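Discoidin-2 (Dictyostelium discoideum, PDB 2VM9) binds galactose and N-acetylgalactosamine as a homotrimeric, calcium-containing lectin, and may take part in spore formation and spore coat assembly. Local coordinates at residues S21-N32 with F46-V56. Residues are numbered along the deposited sequence; the frame is centred on the assembly and turned at random.
Sequences STDYNADHGVKN and FDGSESWSSSV. With CA (calcium ion), chain B; PO4 (phosphate ion), chain G.
Trp52 and the 21-32 loop illustrate how a large aromatic side chain can fasten a loop through its one polar atom. Followed outward, CB lies 4.0 Å from Gly29 O, and CG has His28 O as its nearest neighbour in the loop. CD1 lies between Asp23 OD1 (3.2 Å) and His28 O (3.3 Å), while Val30 CG1 sits over one face of the indole. With CG anti to the backbone N (chi1 161°), the five-membered ring reaches Thr22 and Asp23. There Trp52 NE1 donates in the ring plane to Thr22 O at 2.9 Å. A weak second bond goes to Asp23 OD1, which is also hydrogen-bonded to Ser20 and whose carboxylate is turned 69° from the indole. CE2 and CZ2 run past the same carbonyl oxygen, Trp52 CZ2 3.3 Å from Thr22 O.

Further hydrogen bonds run along the two segments. Thr22 OG1 accepts from Ser55 N and Val56 N and is also hydrogen-bonded to Gln61; Tyr24 N donates to Ser53 O, and Ser53 N to His28 O. Farther along, Ser49 N meets Asp27 O at 2.9 Å. The imidazole of His28 lies obliquely against Phe46, their planes 36° apart; ND1 donates in the ring plane to Asn25 OD1, which helps set its rotation, and NE2 points to a phosphate probably from the crystallisation liquor.

Asp47 binds calcium through OD1 at 2.5 Å, alongside Asn39 and Ser40, while its OD2 accepts from Ser55 of the third subunit. The pairing thus joins the calcium-bearing loop to the adjoining loop at the trimer interface, within the F5/8 type C (discoidin) beta-sandwich.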
# COMPACT_ATOMS: atom_id res chain seq x y z
N SER A 21 -22.66 8.89 -8.72
CA SER A 21 -23.35 10.11 -8.33
C SER A 21 -24.78 9.73 -7.86
O SER A 21 -25.19 10.06 -6.75
CB SER A 21 -23.39 11.05 -9.54
OG SER A 21 -23.79 10.32 -10.67
N THR A 22 -25.54 9.06 -8.74
CA THR A 22 -26.88 8.57 -8.41
C THR A 22 -27.06 7.23 -9.14
O THR A 22 -26.32 6.95 -10.12
CB THR A 22 -28.02 9.55 -8.85
OG1 THR A 22 -28.06 9.64 -10.29
CG2 THR A 22 -27.82 10.96 -8.22
N ASP A 23 -28.03 6.45 -8.68
CA ASP A 23 -28.38 5.14 -9.26
C ASP A 23 -29.88 5.17 -9.50
O ASP A 23 -30.64 5.56 -8.61
CB ASP A 23 -28.14 4.00 -8.27
CG ASP A 23 -26.67 3.70 -8.05
OD1 ASP A 23 -25.82 4.07 -8.91
OD2 ASP A 23 -26.39 3.04 -7.01
N TYR A 24 -30.33 4.71 -10.67
CA TYR A 24 -31.77 4.63 -10.89
C TYR A 24 -32.45 3.88 -9.73
O TYR A 24 -33.52 4.27 -9.25
CB TYR A 24 -32.07 3.94 -12.21
CG TYR A 24 -33.48 4.24 -12.61
CD1 TYR A 24 -33.79 5.47 -13.19
CD2 TYR A 24 -34.50 3.32 -12.39
CE1 TYR A 24 -35.11 5.79 -13.53
CE2 TYR A 24 -35.83 3.62 -12.73
CZ TYR A 24 -36.12 4.86 -13.29
OH TYR A 24 -37.42 5.17 -13.66
N ASN A 25 -31.79 2.80 -9.31
CA ASN A 25 -32.01 2.19 -8.00
C ASN A 25 -30.88 1.18 -7.82
O ASN A 25 -29.95 1.15 -8.63
CB ASN A 25 -33.39 1.51 -7.90
CG ASN A 25 -33.63 0.50 -9.00
OD1 ASN A 25 -32.72 -0.22 -9.42
ND2 ASN A 25 -34.87 0.44 -9.48
N ALA A 26 -30.92 0.39 -6.75
CA ALA A 26 -29.77 -0.48 -6.44
C ALA A 26 -29.62 -1.55 -7.51
O ALA A 26 -28.52 -2.02 -7.76
CB ALA A 26 -29.92 -1.11 -5.03
N ASP A 27 -30.73 -1.96 -8.13
CA ASP A 27 -30.63 -2.89 -9.25
C ASP A 27 -30.05 -2.27 -10.56
O ASP A 27 -29.89 -2.97 -11.54
CB ASP A 27 -31.97 -3.59 -9.53
CG ASP A 27 -32.20 -4.76 -8.61
OD1 ASP A 27 -31.23 -5.50 -8.34
OD2 ASP A 27 -33.36 -4.95 -8.20
N HIS A 28 -29.68 -0.98 -10.51
CA HIS A 28 -28.95 -0.33 -11.61
C HIS A 28 -27.63 0.27 -11.09
O HIS A 28 -27.08 1.21 -11.70
CB HIS A 28 -29.79 0.81 -12.23
CG HIS A 28 -31.06 0.35 -12.88
ND1 HIS A 28 -32.17 -0.04 -12.16
CD2 HIS A 28 -31.43 0.29 -14.19
CE1 HIS A 28 -33.15 -0.37 -12.99
NE2 HIS A 28 -32.73 -0.18 -14.23
N GLY A 29 -27.10 -0.28 -9.99
CA GLY A 29 -25.91 0.32 -9.34
C GLY A 29 -24.58 0.02 -10.02
O GLY A 29 -24.52 -0.78 -10.97
N VAL A 30 -23.52 0.65 -9.52
CA VAL A 30 -22.17 0.45 -10.09
C VAL A 30 -21.71 -1.00 -10.02
O VAL A 30 -20.84 -1.40 -10.79
CB VAL A 30 -21.09 1.35 -9.42
CG1 VAL A 30 -21.47 2.84 -9.53
CG2 VAL A 30 -20.87 0.94 -7.95
N LYS A 31 -22.29 -1.80 -9.12
CA LYS A 31 -21.92 -3.21 -9.03
C LYS A 31 -22.28 -3.95 -10.34
O LYS A 31 -21.76 -5.04 -10.62
CB LYS A 31 -22.63 -3.86 -7.84
CG LYS A 31 -24.16 -4.02 -8.06
CD LYS A 31 -24.81 -4.81 -6.89
CE LYS A 31 -26.26 -5.13 -7.23
NZ LYS A 31 -26.36 -6.20 -8.33
N ASN A 32 -23.13 -3.33 -11.17
CA ASN A 32 -23.53 -3.95 -12.45
C ASN A 32 -22.79 -3.33 -13.64
O ASN A 32 -23.24 -3.47 -14.79
CB ASN A 32 -25.04 -3.81 -12.67
CG ASN A 32 -25.86 -4.67 -11.70
OD1 ASN A 32 -25.29 -5.44 -10.92
ND2 ASN A 32 -27.18 -4.52 -11.74
N PHE A 46 -36.50 -9.48 -13.23
CA PHE A 46 -35.47 -8.47 -13.39
C PHE A 46 -34.41 -8.68 -12.31
O PHE A 46 -34.69 -8.52 -11.13
CB PHE A 46 -36.09 -7.08 -13.27
CG PHE A 46 -35.13 -5.97 -13.56
CD1 PHE A 46 -34.58 -5.85 -14.83
CD2 PHE A 46 -34.76 -5.06 -12.57
CE1 PHE A 46 -33.67 -4.85 -15.12
CE2 PHE A 46 -33.85 -4.05 -12.86
CZ PHE A 46 -33.32 -3.94 -14.12
N ASP A 47 -33.21 -9.05 -12.74
CA ASP A 47 -32.11 -9.28 -11.82
C ASP A 47 -31.10 -8.13 -11.82
O ASP A 47 -30.01 -8.23 -11.22
CB ASP A 47 -31.43 -10.62 -12.08
CG ASP A 47 -30.94 -10.80 -13.54
OD1 ASP A 47 -31.35 -10.02 -14.42
OD2 ASP A 47 -30.18 -11.76 -13.79
N GLY A 48 -31.46 -7.03 -12.47
CA GLY A 48 -30.62 -5.85 -12.54
C GLY A 48 -30.28 -5.49 -13.98
O GLY A 48 -30.28 -6.36 -14.86
N SER A 49 -30.01 -4.20 -14.21
CA SER A 49 -29.58 -3.75 -15.53
C SER A 49 -28.18 -4.28 -15.79
O SER A 49 -27.34 -4.40 -14.85
CB SER A 49 -29.56 -2.23 -15.57
OG SER A 49 -28.81 -1.70 -14.49
N GLU A 50 -27.91 -4.56 -17.05
CA GLU A 50 -26.55 -4.88 -17.47
C GLU A 50 -25.80 -3.57 -17.73
O GLU A 50 -25.40 -3.25 -18.87
CB GLU A 50 -26.62 -5.79 -18.70
CG GLU A 50 -27.24 -7.15 -18.33
CD GLU A 50 -27.41 -8.07 -19.53
OE1 GLU A 50 -27.46 -7.57 -20.65
OE2 GLU A 50 -27.51 -9.29 -19.31
N SER A 51 -25.67 -2.78 -16.67
CA SER A 51 -25.06 -1.45 -16.71
C SER A 51 -25.17 -0.84 -15.32
O SER A 51 -26.03 -1.22 -14.52
CB SER A 51 -25.81 -0.49 -17.68
OG SER A 51 -27.18 -0.28 -17.25
N TRP A 52 -24.34 0.16 -15.04
CA TRP A 52 -24.76 1.17 -14.07
C TRP A 52 -25.72 2.09 -14.84
O TRP A 52 -25.45 2.45 -16.00
CB TRP A 52 -23.57 2.01 -13.61
CG TRP A 52 -23.99 3.32 -12.98
CD1 TRP A 52 -24.71 3.48 -11.82
CD2 TRP A 52 -23.70 4.64 -13.46
NE1 TRP A 52 -24.89 4.82 -11.56
CE2 TRP A 52 -24.29 5.56 -12.54
CE3 TRP A 52 -23.01 5.15 -14.57
CZ2 TRP A 52 -24.20 6.95 -12.69
CZ3 TRP A 52 -22.93 6.55 -14.74
CH2 TRP A 52 -23.51 7.43 -13.80
N SER A 53 -26.82 2.49 -14.20
CA SER A 53 -27.69 3.54 -14.80
C SER A 53 -27.96 4.61 -13.75
O SER A 53 -28.39 4.28 -12.62
CB SER A 53 -29.02 2.94 -15.28
OG SER A 53 -28.82 1.92 -16.25
N SER A 54 -27.75 5.89 -14.11
CA SER A 54 -27.94 6.97 -13.15
C SER A 54 -29.43 7.12 -12.80
O SER A 54 -30.30 6.55 -13.45
CB SER A 54 -27.40 8.30 -13.71
OG SER A 54 -28.28 8.78 -14.70
N SER A 55 -29.72 7.91 -11.76
CA SER A 55 -31.10 8.29 -11.52
C SER A 55 -31.46 9.61 -12.22
O SER A 55 -32.47 9.71 -12.93
CB SER A 55 -31.41 8.40 -10.02
OG SER A 55 -32.79 8.72 -9.87
N VAL A 56 -30.62 10.61 -12.02
CA VAL A 56 -30.76 11.94 -12.63
C VAL A 56 -30.08 11.94 -13.99
O VAL A 56 -29.00 11.39 -14.15
CB VAL A 56 -30.09 12.98 -11.70
CG1 VAL A 56 -30.05 14.37 -12.38
CG2 VAL A 56 -30.85 13.01 -10.38
CA CA B . -31.41 -10.00 -16.90
P PO4 G . -35.40 -1.01 -16.32
O1 PO4 G . -36.24 -0.13 -17.22
O2 PO4 G . -34.06 -0.53 -16.26
O3 PO4 G . -35.45 -2.41 -16.89
O4 PO4 G . -36.06 -1.09 -14.96
O HOH W 1 -28.88 -6.28 -9.61
O HOH W 2 -35.34 -6.76 -9.17
O HOH W 3 -32.22 -7.77 -16.37
O HOH W 4 -30.39 -9.24 -18.82
O HOH W 5 -33.47 -11.65 -16.03
O HOH W 6 -33.39 -9.52 -18.34